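Local coordinates for immunoglobulin-like protein (Pseudomonas aeruginosa, PDB 3N6Y) that is of unknown function but adopts an immunoglobulin-like beta-sandwich and probably carries a signal peptide in its natural form, at residues A[86-91]-A[103-108]. Sequence-based numbering, arbitrary orientation. Where two conformers were deposited one is given.
Sequences DKFEVV and MAYEFT
Phe-88 and Tyr-105 reach toward each other from the two sheets of an immunoglobulin-like beta-sandwich, Phe-88 from strand 84-92 and Tyr-105 from strand 101-106. The backbones stay well apart, 10.2 Å between Phe-88 CA and Tyr-105 CA, so the gap is bridged by rings alone, and no hydrogen bond spans it.

From its CB, which points toward strand 84-92, the Tyr-105 side chain runs out across the gap; CG sits anti to the backbone N (chi1 -167°), and this carries the ring outward. Further along, Tyr-105 CE2 touches two neighbouring ring carbons, Phe-88 CE2 at 3.8 Å and Phe-88 CD2 at 3.9 Å, coming in obliquely. Tyr-105 CZ comes a little less close, 4.2 Å from Phe-88 CE2. At the tip, the hydroxyl Tyr-105 OH packs against the same carbon, Phe-88 CE2, at 3.8 Å.

Phe-88 takes a different first torsion, its CG anti to the carbonyl carbon and beside the backbone N (chi1 -65°), and the two side chains cross at about a right angle. The ring planes of Phe-88 and Tyr-105 are nonetheless nearly parallel, 24° apart. The Phe-88 and Tyr-105 ring centroids are 5.9 Å apart, however, so the rings are offset too far to count as a true stack. The contact is therefore small, burying 77 Å² in all, and lies at the surface of the sandwich. Outside the two segments, His-85 meets the Phe-88 ring and Trp-118 meets that of Tyr-105. Within segment 103-108, Phe-107 CD1 lies in the plane of the tyrosine ring at its edge, 3.8 Å from Tyr-105 CE1.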
# COMPACT_ATOMS: atom_id res chain seq x y z
N ASP A 86 -11.39 3.03 10.18
CA ASP A 86 -11.07 1.59 10.16
C ASP A 86 -10.64 1.14 8.76
O ASP A 86 -10.06 0.05 8.59
CB ASP A 86 -12.29 0.79 10.62
CG ASP A 86 -12.67 1.14 12.04
OD1 ASP A 86 -11.91 0.68 12.92
OD2 ASP A 86 -13.69 1.85 12.24
N LYS A 87 -10.95 1.94 7.77
CA LYS A 87 -10.37 1.76 6.44
C LYS A 87 -10.02 3.08 5.86
O LYS A 87 -10.66 4.10 6.16
CB LYS A 87 -11.30 1.01 5.50
CG LYS A 87 -12.53 1.79 5.05
CD LYS A 87 -13.21 1.00 3.94
CE LYS A 87 -14.49 1.63 3.39
NZ LYS A 87 -14.33 2.72 2.36
N PHE A 88 -9.00 3.08 5.02
CA PHE A 88 -8.75 4.18 4.09
C PHE A 88 -8.81 3.61 2.67
O PHE A 88 -8.35 2.48 2.44
CB PHE A 88 -7.35 4.75 4.30
CG PHE A 88 -7.17 5.38 5.64
CD1 PHE A 88 -7.80 6.57 5.93
CD2 PHE A 88 -6.35 4.81 6.60
CE1 PHE A 88 -7.62 7.16 7.17
CE2 PHE A 88 -6.18 5.41 7.85
CZ PHE A 88 -6.81 6.58 8.11
N GLU A 89 -9.35 4.38 1.75
CA GLU A 89 -9.38 4.03 0.31
C GLU A 89 -8.76 5.14 -0.53
O GLU A 89 -9.14 6.32 -0.43
CB GLU A 89 -10.80 3.75 -0.11
CG GLU A 89 -11.18 2.32 0.11
CD GLU A 89 -12.53 1.95 -0.54
OE1 GLU A 89 -13.31 1.25 0.13
OE2 GLU A 89 -12.81 2.37 -1.69
N VAL A 90 -7.79 4.77 -1.34
CA VAL A 90 -7.03 5.72 -2.15
C VAL A 90 -7.17 5.25 -3.58
O VAL A 90 -6.94 4.06 -3.84
CB VAL A 90 -5.56 5.82 -1.73
CG1 VAL A 90 -4.77 6.66 -2.72
CG2 VAL A 90 -5.43 6.40 -0.33
N VAL A 91 -7.62 6.14 -4.48
CA VAL A 91 -7.71 5.76 -5.90
C VAL A 91 -6.43 6.24 -6.59
O VAL A 91 -6.01 7.37 -6.37
CB VAL A 91 -8.98 6.23 -6.59
CG1 VAL A 91 -8.90 5.86 -8.10
CG2 VAL A 91 -10.18 5.53 -5.94
N MSE A 103 2.16 0.71 -2.61
CA MSE A 103 1.07 0.94 -1.65
C MSE A 103 1.71 0.95 -0.26
O MSE A 103 2.10 -0.09 0.27
CB MSE A 103 -0.02 -0.13 -1.72
CG MSE A 103 -1.10 0.16 -0.72
SE MSE A 103 -2.49 -1.21 -0.85
CE MSE A 103 -3.57 -0.51 0.63
N ALA A 104 1.80 2.15 0.31
CA ALA A 104 2.46 2.33 1.60
C ALA A 104 1.66 3.21 2.54
O ALA A 104 0.82 4.06 2.10
CB ALA A 104 3.87 2.86 1.42
N TYR A 105 1.98 3.06 3.82
CA TYR A 105 1.41 3.83 4.90
C TYR A 105 2.54 4.26 5.81
O TYR A 105 3.40 3.42 6.12
CB TYR A 105 0.38 3.02 5.68
CG TYR A 105 -0.46 3.87 6.61
CD1 TYR A 105 -0.06 4.10 7.92
CD2 TYR A 105 -1.65 4.46 6.16
CE1 TYR A 105 -0.84 4.89 8.78
CE2 TYR A 105 -2.46 5.27 7.03
CZ TYR A 105 -2.03 5.45 8.33
OH TYR A 105 -2.76 6.20 9.19
N GLU A 106 2.53 5.54 6.21
CA GLU A 106 3.52 6.07 7.14
C GLU A 106 2.86 6.67 8.39
O GLU A 106 1.87 7.41 8.30
CB GLU A 106 4.47 7.08 6.45
CG GLU A 106 5.73 7.37 7.27
CD GLU A 106 6.82 8.14 6.52
OE1 GLU A 106 6.98 7.95 5.29
OE2 GLU A 106 7.57 8.91 7.17
N PHE A 107 3.43 6.36 9.55
CA PHE A 107 2.95 6.91 10.80
C PHE A 107 3.54 8.33 10.91
O PHE A 107 4.68 8.51 11.36
CB PHE A 107 3.41 6.08 12.00
CG PHE A 107 2.89 4.64 12.03
CD1 PHE A 107 1.59 4.34 11.62
CD2 PHE A 107 3.67 3.62 12.51
CE1 PHE A 107 1.12 3.04 11.65
CE2 PHE A 107 3.21 2.30 12.57
CZ PHE A 107 1.91 2.01 12.13
N THR A 108 2.81 9.33 10.43
CA THR A 108 3.29 10.70 10.42
C THR A 108 2.87 11.51 11.65
O THR A 108 3.57 12.48 12.03
CB THR A 108 2.79 11.36 9.13
OG1 THR A 108 3.14 10.52 8.02
CG2 THR A 108 3.38 12.73 8.94